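PDB 3IPP: putative thiosulfate sulfurtransferase ynjE from Escherichia coli K-12, which catalyses the transfer of sulfur from thiosulfate to cyanide, yielding thiocyanate and sulfite, as a periplasmic monomer built from three rhodanese domains. Local coordinates for residues Q272-M277 / V389-W394; V362-G367 / K385-Y390; K22-R27 / A48-S53. All coordinates share one frame; numbering follows the deposited sequence.

Contact 1: residues Q272-M277 / V389-W394; sequences QLMLDM and VYDGGW. With NA (sodium ion), chain G.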
ATOM      1  N   GLN A 272      -4.207 -19.613  -5.633  1.00 22.17           N
ATOM      2  CA  GLN A 272      -2.864 -19.177  -6.076  1.00 22.26           C
ATOM      3  C   GLN A 272      -2.298 -17.949  -5.357  1.00 21.80           C
ATOM      4  O   GLN A 272      -1.113 -17.641  -5.504  1.00 21.01           O
ATOM      5  CB  GLN A 272      -2.804 -18.983  -7.594  1.00 22.80           C
ATOM      6  CG  GLN A 272      -3.321 -17.671  -8.093  1.00 22.52           C
ATOM      7  CD  GLN A 272      -4.856 -17.616  -8.086  1.00 25.28           C
ATOM      8  OE1 GLN A 272      -5.532 -18.565  -7.690  1.00 22.79           O
ATOM      9  NE2 GLN A 272      -5.404 -16.457  -8.473  1.00 24.52           N
ATOM     10  N   LEU A 273      -3.134 -17.259  -4.573  1.00 21.95           N
ATOM     11  CA  LEU A 273      -2.722 -16.024  -3.864  1.00 21.76           C
ATOM     12  C   LEU A 273      -1.955 -16.316  -2.568  1.00 21.27           C
ATOM     13  O   LEU A 273      -1.356 -15.418  -1.963  1.00 22.20           O
ATOM     14  CB  LEU A 273      -3.907 -15.085  -3.603  1.00 20.38           C
ATOM     15  CG  LEU A 273      -4.726 -14.516  -4.778  1.00 22.51           C
ATOM     16  CD1 LEU A 273      -5.910 -13.582  -4.277  1.00 15.66           C
ATOM     17  CD2 LEU A 273      -3.916 -13.821  -5.959  1.00 13.76           C
ATOM     18  N   MET A 274      -1.956 -17.563  -2.146  1.00 21.50           N
ATOM     19  CA  MET A 274      -1.177 -17.945  -0.980  1.00 22.18           C
ATOM     20  C   MET A 274      -0.220 -19.121  -1.295  1.00 23.27           C
ATOM     21  O   MET A 274      -0.642 -20.182  -1.809  1.00 22.99           O
ATOM     22  CB  MET A 274      -2.116 -18.277   0.186  1.00 22.30           C
ATOM     23  CG  MET A 274      -1.412 -18.258   1.527  1.00 22.93           C
ATOM     24  SD  MET A 274      -1.166 -16.551   2.138  1.00 26.56           S
ATOM     25  CE  MET A 274      -2.569 -16.357   3.219  1.00 21.49           C
ATOM     26  N   LEU A 275       1.075 -18.931  -1.017  1.00 22.87           N
ATOM     27  CA  LEU A 275       2.047 -20.003  -1.208  1.00 21.30           C
ATOM     28  C   LEU A 275       2.450 -20.681   0.128  1.00 21.96           C
ATOM     29  O   LEU A 275       2.595 -20.001   1.173  1.00 23.09           O
ATOM     30  CB  LEU A 275       3.291 -19.476  -1.963  1.00 19.80           C
ATOM     31  CG  LEU A 275       3.127 -18.859  -3.369  1.00 18.22           C
ATOM     32  CD1 LEU A 275       4.490 -18.736  -4.065  1.00 18.02           C
ATOM     33  CD2 LEU A 275       2.215 -19.642  -4.291  1.00 18.51           C
ATOM     34  N   ASP A 276       2.639 -22.003   0.093  1.00 20.68           N
ATOM     35  CA  ASP A 276       3.269 -22.711   1.189  1.00 21.24           C
ATOM     36  C   ASP A 276       4.796 -22.647   1.010  1.00 21.16           C
ATOM     37  O   ASP A 276       5.283 -22.047   0.032  1.00 22.07           O
ATOM     38  CB  ASP A 276       2.752 -24.170   1.263  1.00 20.99           C
ATOM     39  CG  ASP A 276       3.232 -25.039   0.104  1.00 23.24           C
ATOM     40  OD1 ASP A 276       4.218 -24.670  -0.594  1.00 25.86           O
ATOM     41  OD2 ASP A 276       2.627 -26.113  -0.117  1.00 21.58           O
ATOM     42  N   MET A 277       5.539 -23.253   1.921  1.00 20.55           N
ATOM     43  CA  MET A 277       7.008 -23.196   1.926  1.00 21.43           C
ATOM     44  C   MET A 277       7.688 -23.742   0.654  1.00 22.52           C
ATOM     45  O   MET A 277       8.556 -23.081   0.098  1.00 22.40           O
ATOM     46  CB  MET A 277       7.558 -23.990   3.101  1.00 21.12           C
ATOM     47  CG  MET A 277       9.037 -23.691   3.428  1.00 22.56           C
ATOM     48  SD  MET A 277       9.457 -24.578   4.930  1.00 28.75           S
ATOM     49  CE  MET A 277      10.434 -23.362   5.609  1.00 29.13           C
ATOM     50  N   VAL A 389       1.280 -14.189  -1.270  1.00 22.52           N
ATOM     51  CA  VAL A 389       1.982 -14.110   0.008  1.00 21.61           C
ATOM     52  C   VAL A 389       2.411 -15.496   0.422  1.00 21.44           C
ATOM     53  O   VAL A 389       1.645 -16.445   0.329  1.00 20.39           O
ATOM     54  CB  VAL A 389       1.092 -13.481   1.088  1.00 21.75           C
ATOM     55  CG1 VAL A 389       1.711 -13.656   2.483  1.00 20.08           C
ATOM     56  CG2 VAL A 389       0.841 -12.019   0.736  1.00 19.97           C
ATOM     57  N   TYR A 390       3.671 -15.612   0.828  1.00 22.97           N
ATOM     58  CA  TYR A 390       4.157 -16.847   1.394  1.00 23.43           C
ATOM     59  C   TYR A 390       3.925 -16.783   2.904  1.00 23.79           C
ATOM     60  O   TYR A 390       4.709 -16.223   3.645  1.00 24.92           O
ATOM     61  CB  TYR A 390       5.601 -17.135   1.004  1.00 23.07           C
ATOM     62  CG  TYR A 390       6.262 -18.069   1.968  1.00 21.95           C
ATOM     63  CD1 TYR A 390       5.615 -19.251   2.379  1.00 19.82           C
ATOM     64  CD2 TYR A 390       7.526 -17.773   2.502  1.00 20.17           C
ATOM     65  CE1 TYR A 390       6.220 -20.118   3.311  1.00 21.83           C
ATOM     66  CE2 TYR A 390       8.158 -18.650   3.436  1.00 19.91           C
ATOM     67  CZ  TYR A 390       7.488 -19.811   3.826  1.00 21.72           C
ATOM     68  OH  TYR A 390       8.052 -20.650   4.748  1.00 22.50           O
ATOM     69  N   ASP A 391       2.809 -17.362   3.317  1.00 23.14           N
ATOM     70  CA  ASP A 391       2.260 -17.234   4.651  1.00 22.81           C
ATOM     71  C   ASP A 391       3.257 -17.500   5.778  1.00 22.97           C
ATOM     72  O   ASP A 391       3.453 -16.664   6.698  1.00 23.53           O
ATOM     73  CB  ASP A 391       1.008 -18.145   4.735  1.00 22.76           C
ATOM     74  CG  ASP A 391       0.057 -17.762   5.855  1.00 24.17           C
ATOM     75  OD1 ASP A 391       0.340 -16.840   6.652  1.00 27.02           O
ATOM     76  OD2 ASP A 391      -1.013 -18.388   5.945  1.00 25.37           O
ATOM     77  N   GLY A 392       3.859 -18.680   5.756  1.00 22.82           N
ATOM     78  CA  GLY A 392       4.811 -19.100   6.788  1.00 21.69           C
ATOM     79  C   GLY A 392       5.971 -18.159   7.097  1.00 21.75           C
ATOM     80  O   GLY A 392       6.406 -18.071   8.269  1.00 21.31           O
ATOM     81  N   GLY A 393       6.512 -17.498   6.072  1.00 20.96           N
ATOM     82  CA  GLY A 393       7.521 -16.451   6.283  1.00 21.76           C
ATOM     83  C   GLY A 393       8.729 -16.981   7.040  1.00 23.21           C
ATOM     84  O   GLY A 393       9.007 -18.187   7.007  1.00 23.71           O
ATOM     85  N   TRP A 394       9.448 -16.102   7.730  1.00 23.64           N
ATOM     86  CA  TRP A 394      10.682 -16.478   8.404  1.00 23.78           C
ATOM     87  C   TRP A 394      10.391 -17.413   9.556  1.00 25.18           C
ATOM     88  O   TRP A 394      11.193 -18.242   9.912  1.00 26.80           O
ATOM     89  CB  TRP A 394      11.408 -15.234   8.897  1.00 22.72           C
ATOM     90  CG  TRP A 394      12.618 -15.519   9.738  1.00 24.05           C
ATOM     91  CD1 TRP A 394      12.754 -15.293  11.071  1.00 21.96           C
ATOM     92  CD2 TRP A 394      13.852 -16.148   9.311  1.00 24.68           C
ATOM     93  NE1 TRP A 394      13.989 -15.708  11.498  1.00 19.96           N
ATOM     94  CE2 TRP A 394      14.689 -16.227  10.450  1.00 20.83           C
ATOM     95  CE3 TRP A 394      14.324 -16.652   8.076  1.00 21.12           C
ATOM     96  CZ2 TRP A 394      15.959 -16.807  10.411  1.00 20.69           C
ATOM     97  CZ3 TRP A 394      15.619 -17.179   8.021  1.00 20.93           C
ATOM     98  CH2 TRP A 394      16.408 -17.274   9.185  1.00 21.76           C
TER
HETATM   99 NA    NA G 438       2.000 -16.742   8.534  1.00 37.85          NA
HETATM  100  O   HOH W   1       3.946 -17.377   9.645  1.00 25.49           O

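Contact 2: residues V362-G367 / K385-Y390; sequences VSFYCG and KNVSVY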
ATOM      1  N   VAL A 362       5.808 -13.399  -8.243  1.00 22.65           N
ATOM      2  CA  VAL A 362       6.338 -12.657  -7.093  1.00 20.53           C
ATOM      3  C   VAL A 362       5.533 -12.989  -5.852  1.00 20.98           C
ATOM      4  O   VAL A 362       4.287 -12.867  -5.837  1.00 21.08           O
ATOM      5  CB  VAL A 362       6.183 -11.102  -7.340  1.00 21.19           C
ATOM      6  CG1 VAL A 362       6.638 -10.250  -6.102  1.00 16.69           C
ATOM      7  CG2 VAL A 362       6.915 -10.698  -8.635  1.00 19.34           C
ATOM      8  N   SER A 363       6.235 -13.378  -4.802  1.00 20.14           N
ATOM      9  CA  SER A 363       5.589 -13.702  -3.559  1.00 20.59           C
ATOM     10  C   SER A 363       6.305 -12.958  -2.451  1.00 21.16           C
ATOM     11  O   SER A 363       7.579 -12.941  -2.423  1.00 21.03           O
ATOM     12  CB  SER A 363       5.632 -15.212  -3.283  1.00 20.74           C
ATOM     13  OG  SER A 363       4.742 -15.541  -2.230  1.00 20.05           O
ATOM     14  N   PHE A 364       5.497 -12.326  -1.571  1.00 20.28           N
ATOM     15  CA  PHE A 364       5.988 -11.524  -0.463  1.00 20.41           C
ATOM     16  C   PHE A 364       5.901 -12.329   0.827  1.00 20.93           C
ATOM     17  O   PHE A 364       4.902 -13.035   1.044  1.00 21.08           O
ATOM     18  CB  PHE A 364       5.137 -10.239  -0.309  1.00 20.08           C
ATOM     19  CG  PHE A 364       5.104  -9.376  -1.547  1.00 21.17           C
ATOM     20  CD1 PHE A 364       6.154  -8.495  -1.825  1.00 19.79           C
ATOM     21  CD2 PHE A 364       4.035  -9.454  -2.437  1.00 21.66           C
ATOM     22  CE1 PHE A 364       6.173  -7.698  -2.971  1.00 20.91           C
ATOM     23  CE2 PHE A 364       4.010  -8.653  -3.610  1.00 21.82           C
ATOM     24  CZ  PHE A 364       5.081  -7.773  -3.889  1.00 21.71           C
ATOM     25  N   TYR A 365       6.887 -12.187   1.717  1.00 20.93           N
ATOM     26  CA  TYR A 365       6.764 -12.751   3.057  1.00 21.01           C
ATOM     27  C   TYR A 365       7.470 -11.835   4.042  1.00 22.73           C
ATOM     28  O   TYR A 365       8.189 -10.959   3.626  1.00 22.68           O
ATOM     29  CB  TYR A 365       7.428 -14.145   3.097  1.00 21.79           C
ATOM     30  CG  TYR A 365       8.934 -14.064   3.102  1.00 17.06           C
ATOM     31  CD1 TYR A 365       9.639 -13.972   1.921  1.00 15.43           C
ATOM     32  CD2 TYR A 365       9.637 -14.001   4.307  1.00 16.35           C
ATOM     33  CE1 TYR A 365      11.048 -13.839   1.934  1.00 17.32           C
ATOM     34  CE2 TYR A 365      11.023 -13.910   4.338  1.00 13.93           C
ATOM     35  CZ  TYR A 365      11.696 -13.831   3.149  1.00 16.97           C
ATOM     36  OH  TYR A 365      13.024 -13.725   3.181  1.00 21.47           O
ATOM     37  N   CYS A 366       7.320 -12.086   5.340  1.00 24.12           N
ATOM     38  CA  CYS A 366       7.979 -11.324   6.369  1.00 26.07           C
ATOM     39  C   CYS A 366       8.033 -12.249   7.550  1.00 27.78           C
ATOM     40  O   CYS A 366       8.492 -13.375   7.427  1.00 28.51           O
ATOM     41  CB  CYS A 366       7.169 -10.077   6.751  1.00 25.98           C
ATOM     42  SG  CYS A 366       5.469 -10.420   7.130  1.00 28.78           S
ATOM     43  N   GLY A 367       7.564 -11.778   8.707  1.00 29.81           N
ATOM     44  CA  GLY A 367       7.643 -12.557   9.953  1.00 30.31           C
ATOM     45  C   GLY A 367       6.550 -13.585   9.893  1.00 32.00           C
ATOM     46  O   GLY A 367       6.813 -14.828   9.760  1.00 33.38           O
ATOM     47  N   LYS A 385       0.364  -8.836 -11.924  1.00 26.78           N
ATOM     48  CA  LYS A 385      -0.576  -9.909 -12.104  1.00 29.12           C
ATOM     49  C   LYS A 385      -0.285 -11.233 -11.373  1.00 28.80           C
ATOM     50  O   LYS A 385      -1.207 -12.010 -11.176  1.00 28.81           O
ATOM     51  CB  LYS A 385      -0.853 -10.129 -13.593  1.00 30.00           C
ATOM     52  CG  LYS A 385      -1.656  -8.970 -14.172  1.00 34.92           C
ATOM     53  CD  LYS A 385      -2.074  -9.248 -15.576  1.00 42.06           C
ATOM     54  CE  LYS A 385      -0.935  -9.034 -16.527  1.00 45.55           C
ATOM     55  NZ  LYS A 385      -1.580  -8.483 -17.760  1.00 51.44           N
ATOM     56  N   ASN A 386       0.962 -11.484 -10.973  1.00 27.89           N
ATOM     57  CA  ASN A 386       1.332 -12.791 -10.409  1.00 27.48           C
ATOM     58  C   ASN A 386       1.951 -12.555  -9.060  1.00 26.99           C
ATOM     59  O   ASN A 386       3.183 -12.651  -8.886  1.00 28.38           O
ATOM     60  CB  ASN A 386       2.338 -13.514 -11.307  1.00 27.30           C
ATOM     61  CG  ASN A 386       2.076 -13.260 -12.803  1.00 30.92           C
ATOM     62  OD1 ASN A 386       1.076 -13.761 -13.312  1.00 28.51           O
ATOM     63  ND2 ASN A 386       2.965 -12.417 -13.507  1.00 28.23           N
ATOM     64  N   VAL A 387       1.103 -12.210  -8.104  1.00 25.40           N
ATOM     65  CA  VAL A 387       1.537 -11.922  -6.766  1.00 23.43           C
ATOM     66  C   VAL A 387       0.826 -12.790  -5.766  1.00 22.98           C
ATOM     67  O   VAL A 387      -0.306 -13.221  -5.979  1.00 22.52           O
ATOM     68  CB  VAL A 387       1.390 -10.414  -6.400  1.00 24.08           C
ATOM     69  CG1 VAL A 387       2.342  -9.598  -7.225  1.00 23.27           C
ATOM     70  CG2 VAL A 387      -0.045  -9.903  -6.540  1.00 21.45           C
ATOM     71  N   SER A 388       1.474 -12.986  -4.635  1.00 22.30           N
ATOM     72  CA  SER A 388       0.958 -13.885  -3.628  1.00 23.00           C
ATOM     73  C   SER A 388       1.706 -13.555  -2.360  1.00 22.85           C
ATOM     74  O   SER A 388       2.623 -12.731  -2.370  1.00 22.78           O
ATOM     75  CB  SER A 388       1.231 -15.358  -4.008  1.00 22.79           C
ATOM     76  OG  SER A 388       2.636 -15.594  -4.058  1.00 22.94           O
ATOM     77  N   VAL A 389       1.280 -14.189  -1.270  1.00 22.52           N
ATOM     78  CA  VAL A 389       1.982 -14.110   0.008  1.00 21.61           C
ATOM     79  C   VAL A 389       2.411 -15.496   0.422  1.00 21.44           C
ATOM     80  O   VAL A 389       1.645 -16.445   0.329  1.00 20.39           O
ATOM     81  CB  VAL A 389       1.092 -13.481   1.088  1.00 21.75           C
ATOM     82  CG1 VAL A 389       1.711 -13.656   2.483  1.00 20.08           C
ATOM     83  CG2 VAL A 389       0.841 -12.019   0.736  1.00 19.97           C
ATOM     84  N   TYR A 390       3.671 -15.612   0.828  1.00 22.97           N
ATOM     85  CA  TYR A 390       4.157 -16.847   1.394  1.00 23.43           C
ATOM     86  C   TYR A 390       3.925 -16.783   2.904  1.00 23.79           C
ATOM     87  O   TYR A 390       4.709 -16.223   3.645  1.00 24.92           O
ATOM     88  CB  TYR A 390       5.601 -17.135   1.004  1.00 23.07           C
ATOM     89  CG  TYR A 390       6.262 -18.069   1.968  1.00 21.95           C
ATOM     90  CD1 TYR A 390       5.615 -19.251   2.379  1.00 19.82           C
ATOM     91  CD2 TYR A 390       7.526 -17.773   2.502  1.00 20.17           C
ATOM     92  CE1 TYR A 390       6.220 -20.118   3.311  1.00 21.83           C
ATOM     93  CE2 TYR A 390       8.158 -18.650   3.436  1.00 19.91           C
ATOM     94  CZ  TYR A 390       7.488 -19.811   3.826  1.00 21.72           C
ATOM     95  OH  TYR A 390       8.052 -20.650   4.748  1.00 22.50           O
TER
HETATM   96  O   HOH W   2       3.040 -15.383  -6.857  1.00 26.19           O
HETATM   97  O   HOH W   3       5.031 -14.134   5.855  1.00 24.75           O

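Contact 3: residues K22-R27 / A48-S53; sequences KAIDTR and AALNLS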
ATOM      1  N   LYS A  22      11.324  18.332 -14.562  1.00 29.34           N
ATOM      2  CA  LYS A  22      10.381  17.434 -13.912  1.00 28.42           C
ATOM      3  C   LYS A  22       9.141  18.196 -13.489  1.00 28.67           C
ATOM      4  O   LYS A  22       9.227  19.356 -13.036  1.00 28.44           O
ATOM      5  CB  LYS A  22      10.992  16.810 -12.655  1.00 29.10           C
ATOM      6  CG  LYS A  22      12.330  15.985 -12.868  1.00 30.37           C
ATOM      7  CD  LYS A  22      12.150  14.461 -13.063  1.00 34.20           C
ATOM      8  CE  LYS A  22      13.536  13.657 -12.881  1.00 35.56           C
ATOM      9  NZ  LYS A  22      14.774  14.553 -13.170  1.00 35.87           N
ATOM     10  N   ALA A  23       7.997  17.514 -13.602  1.00 27.35           N
ATOM     11  CA  ALA A  23       6.732  17.980 -13.107  1.00 26.08           C
ATOM     12  C   ALA A  23       6.474  17.494 -11.670  1.00 25.68           C
ATOM     13  O   ALA A  23       6.713  16.346 -11.328  1.00 25.19           O
ATOM     14  CB  ALA A  23       5.624  17.503 -14.030  1.00 25.87           C
ATOM     15  N   ILE A  24       5.950  18.370 -10.829  1.00 24.83           N
ATOM     16  CA  ILE A  24       5.600  17.979  -9.486  1.00 24.34           C
ATOM     17  C   ILE A  24       4.083  18.193  -9.214  1.00 24.58           C
ATOM     18  O   ILE A  24       3.554  19.317  -9.255  1.00 24.42           O
ATOM     19  CB  ILE A  24       6.468  18.671  -8.445  1.00 23.90           C
ATOM     20  CG1 ILE A  24       7.939  18.274  -8.653  1.00 23.54           C
ATOM     21  CG2 ILE A  24       5.986  18.264  -7.044  1.00 24.49           C
ATOM     22  CD1 ILE A  24       8.874  18.860  -7.614  1.00 21.73           C
ATOM     23  N   ASP A  25       3.398  17.074  -9.028  1.00 23.74           N
ATOM     24  CA  ASP A  25       2.001  17.035  -8.705  1.00 23.22           C
ATOM     25  C   ASP A  25       1.921  17.261  -7.204  1.00 23.07           C
ATOM     26  O   ASP A  25       2.458  16.478  -6.429  1.00 24.02           O
ATOM     27  CB  ASP A  25       1.409  15.685  -9.092  1.00 22.25           C
ATOM     28  CG  ASP A  25      -0.135  15.671  -9.066  1.00 23.73           C
ATOM     29  OD1 ASP A  25      -0.756  16.381  -8.236  1.00 19.87           O
ATOM     30  OD2 ASP A  25      -0.729  14.923  -9.875  1.00 23.85           O
ATOM     31  N   THR A  26       1.270  18.346  -6.807  1.00 22.69           N
ATOM     32  CA  THR A  26       1.231  18.754  -5.420  1.00 22.27           C
ATOM     33  C   THR A  26      -0.087  18.428  -4.709  1.00 21.54           C
ATOM     34  O   THR A  26      -0.296  18.881  -3.583  1.00 20.45           O
ATOM     35  CB  THR A  26       1.546  20.260  -5.272  1.00 22.30           C
ATOM     36  OG1 THR A  26       0.392  21.042  -5.639  1.00 24.73           O
ATOM     37  CG2 THR A  26       2.755  20.648  -6.118  1.00 23.37           C
ATOM     38  N   ARG A  27      -0.942  17.645  -5.372  1.00 21.21           N
ATOM     39  CA  ARG A  27      -2.192  17.152  -4.798  1.00 22.37           C
ATOM     40  C   ARG A  27      -1.986  15.975  -3.863  1.00 23.30           C
ATOM     41  O   ARG A  27      -0.927  15.333  -3.839  1.00 24.42           O
ATOM     42  CB  ARG A  27      -3.175  16.723  -5.884  1.00 22.03           C
ATOM     43  CG  ARG A  27      -3.538  17.782  -6.879  1.00 21.60           C
ATOM     44  CD  ARG A  27      -4.359  17.224  -8.013  1.00 24.68           C
ATOM     45  NE  ARG A  27      -3.562  16.298  -8.845  1.00 25.96           N
ATOM     46  CZ  ARG A  27      -4.066  15.540  -9.822  1.00 25.99           C
ATOM     47  NH1 ARG A  27      -5.362  15.608 -10.133  1.00 20.87           N
ATOM     48  NH2 ARG A  27      -3.269  14.710 -10.492  1.00 23.65           N
ATOM     49  N   ALA A  48       5.333  10.835 -15.900  1.00 26.08           N
ATOM     50  CA  ALA A  48       6.536  10.926 -15.037  1.00 26.55           C
ATOM     51  C   ALA A  48       6.529  12.042 -13.993  1.00 26.21           C
ATOM     52  O   ALA A  48       7.557  12.297 -13.383  1.00 25.79           O
ATOM     53  CB  ALA A  48       7.886  10.954 -15.893  1.00 26.10           C
ATOM     54  N   ALA A  49       5.383  12.707 -13.794  1.00 25.91           N
ATOM     55  CA  ALA A  49       5.229  13.677 -12.694  1.00 25.17           C
ATOM     56  C   ALA A  49       5.634  13.051 -11.374  1.00 24.35           C
ATOM     57  O   ALA A  49       5.400  11.886 -11.167  1.00 24.24           O
ATOM     58  CB  ALA A  49       3.763  14.199 -12.608  1.00 25.00           C
ATOM     59  N   LEU A  50       6.282  13.803 -10.497  1.00 24.06           N
ATOM     60  CA  LEU A  50       6.495  13.339  -9.110  1.00 23.31           C
ATOM     61  C   LEU A  50       5.302  13.803  -8.233  1.00 23.95           C
ATOM     62  O   LEU A  50       4.492  14.616  -8.681  1.00 22.46           O
ATOM     63  CB  LEU A  50       7.772  13.937  -8.575  1.00 22.87           C
ATOM     64  CG  LEU A  50       8.994  13.928  -9.503  1.00 23.25           C
ATOM     65  CD1 LEU A  50      10.079  14.715  -8.855  1.00 16.65           C
ATOM     66  CD2 LEU A  50       9.474  12.498  -9.812  1.00 19.83           C
ATOM     67  N   ASN A  51       5.177  13.274  -7.009  1.00 23.54           N
ATOM     68  CA  ASN A  51       4.055  13.640  -6.143  1.00 23.52           C
ATOM     69  C   ASN A  51       4.679  14.160  -4.873  1.00 23.75           C
ATOM     70  O   ASN A  51       5.404  13.440  -4.174  1.00 25.95           O
ATOM     71  CB  ASN A  51       3.080  12.441  -5.891  1.00 22.54           C
ATOM     72  CG  ASN A  51       1.812  12.809  -5.068  1.00 23.23           C
ATOM     73  OD1 ASN A  51       1.313  11.968  -4.346  1.00 23.50           O
ATOM     74  ND2 ASN A  51       1.270  14.054  -5.209  1.00 24.27           N
ATOM     75  N   LEU A  52       4.455  15.432  -4.618  1.00 22.29           N
ATOM     76  CA  LEU A  52       4.846  16.023  -3.384  1.00 21.72           C
ATOM     77  C   LEU A  52       3.620  16.858  -2.936  1.00 22.00           C
ATOM     78  O   LEU A  52       3.463  18.025  -3.324  1.00 20.08           O
ATOM     79  CB  LEU A  52       6.108  16.874  -3.551  1.00 21.18           C
ATOM     80  CG  LEU A  52       6.591  17.523  -2.238  1.00 21.15           C
ATOM     81  CD1 LEU A  52       7.123  16.460  -1.266  1.00 22.32           C
ATOM     82  CD2 LEU A  52       7.675  18.531  -2.503  1.00 21.08           C
ATOM     83  N   SER A  53       2.744  16.205  -2.166  1.00 20.87           N
ATOM     84  CA  SER A  53       1.574  16.841  -1.633  1.00 21.75           C
ATOM     85  C   SER A  53       1.981  17.921  -0.641  1.00 21.93           C
ATOM     86  O   SER A  53       2.810  17.671   0.250  1.00 22.14           O
ATOM     87  CB  SER A  53       0.662  15.814  -0.934  1.00 21.15           C
ATOM     88  OG  SER A  53      -0.626  16.375  -0.704  1.00 21.90           O
TER
HETATM   89  O   HOH W   4       8.208  14.756 -14.884  1.00 36.36           O
HETATM   90  O   HOH W   5      -1.748  18.690  -0.811  1.00 24.84           O

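Contact 1: residues Q272-M277 / V389-W394
Leu273 and Leu275 grip Val389 from its two backbone ends: Val389 N donates to Leu273 O at 3.0 Å, and Leu275 N donates back to Val389 O at 2.9 Å. Toward the strand end the pairing weakens: Asp391 N to Leu275 O is a weak bond. This parallel pairing sets the short strand 274-275 on the edge of the five-stranded sheet of the third rhodanese domain, next to strand 387-390. The close packing is on the buried side, round the Tyr390 ring. Leu275 O lies in the plane of that ring, at its edge, 3.3 Å from Tyr390 CD1, while Gly393 N sits over one face. With CG anti to the backbone N (chi1 158°), the ring runs alongside Met277, whose CG comes to 3.5 Å from Tyr390 OH; the hydroxyl itself is hydrogen-bonded to Glu396.

The other side is looser. Met274, partly exposed, bends at chi2 and chi3 to lay its sulfur beside the backbone, SD 3.3 Å from Val389 O. The Met274 side chain passes at an angle to that of Asp391, its CE 3.7 Å from Asp391 OD2. Helix 214-227 of the second rhodanese repeat borders this side through Gln222 and Tyr226.

Past the strand end, Asp391 holds the sodium ion twice, by its backbone O and by side-chain OD1 at 2.5 Å. Trp184, Asn185, Thr368 and a water, which also donates to Gly392 O, complete the site. The carboxylate is further engaged by Arg219 and by Lys186 N, so its negative charge is probably well balanced. Because Trp184 and Asn185 come from the second repeat and Thr368 and Asp391 from the third, the ion ties the two repeats together at the tip of this strand.

Contact 2: residues V362-G367 / K385-Y390
Two neighbouring parallel strands, 361-365 and 387-390, meet here in the buried sheet of the third rhodanese domain, joined through helix 370-381 as a beta-alpha-beta crossover. Over residues 362-365 and 387-390 the axes come within 4.3 Å at 34° to each other. Val362 N donates to Asn386 O, lying nearly along the C=O axis at 2.8 Å; Phe364 N then takes Ser388 O, and Phe364 O in turn receives Tyr390 N at 2.9 Å. Between these, the bond from Ser388 N to Val362 O is weak and bent, and a water that donates to the same carbonyl also bonds Ser388 OG.

On the helix-covered face, Phe364 turns its CG away from its own carbonyl carbon (chi1 -58°), and the ring slants across Val387, CE2 meeting CG1 at 4.1 Å. Ala372, Thr375 and Ala379 of helix 370-381 pack on Phe364, and Phe376 of that helix covers Val387. Val362 lies on this face too, its CB 4.1 Å from Val387 CG1.

The other face is more polar. Ser363 and Ser388 point their hydroxyls at each other, and either may be the donor of the bond between them. Farther along, Tyr365 CB rests 3.7 Å from Tyr390 CD2, where the two side chains cross; the phenol of Tyr365 leads away to Glu315.

Strand 361-365 runs straight into Cys366, the catalytic cysteine that takes up sulfur as a persulfide during the reaction; the active-site loop therefore begins directly at the end of this strand, as in other rhodanese domains. A water spans the junction where the strands part, accepting from Cys366 N at 3.1 Å and donating to Tyr390 O.

Contact 3: residues K22-R27 / A48-S53
One carboxamide, that of Asn51, bridges two carbonyls of the facing backbone, two residues apart: ND2 donates to Asp25 O at 3.0 Å and to Arg27 O at 2.9 Å. Both acceptors lie close to the amide plane, and CG anti to the backbone N (chi1 -175°) carries the group there. Asp25 O is thus held twice, since Leu52 N reaches it from the opposite face of its plane, whereas ND2 stands well above that plane and off the lone pairs. A leucine in place of Asn51, of similar size but without a side-chain amide, would probably leave Arg27 O without this donor and Asp25 O with only Leu52 N of the two.

The turn is also held from within. Arg27 meets Asp25 side-on, Arg27 NE to Asp25 OD1 at 2.9 Å and NH2 to OD2 at 2.6 Å, each on a syn lone pair in a flat salt bridge, while Arg27 N reaches OD1 from the anti side and makes an Asx turn.

Strands 22-25 and 50-51 form a beta-alpha-beta crossover through helix 29-33 in the first rhodanese domain, with 50-51 on the edge of the parallel sheet. Leu50 N bonds Ala23 O, and Asp25 N bonds Leu50 O, both at 2.7 Å. On the face against helix 86-99, Ile24 lies beside Leu52, CG2 to CB 3.8 Å. Across the sheet from these residues, Ala23 CB and Ala49 CB touch at 4.0 Å.

In the fold
Along the chain contact 3 closes first, in the first rhodanese domain, before contact 1 opens; contacts 1 and 2 belong to the third domain and finish on the same strand, 387-390. Their centres lie about 7 Å apart, and this strand stands between 274-275 and 361-365 in one parallel sheet, so the contacts continue each other across it. Trp394 N to Cys366 O, 2.9 Å and probably a hydrogen bond, joins the loops beyond the strand ends, linking the sodium site to the catalytic loop. Contact 3 lies across the chain's centre, about 36 Å from contact 1 and about 29 Å from contact 2 between centres, in a separate sheet away from the catalytic cysteine and the sodium ion.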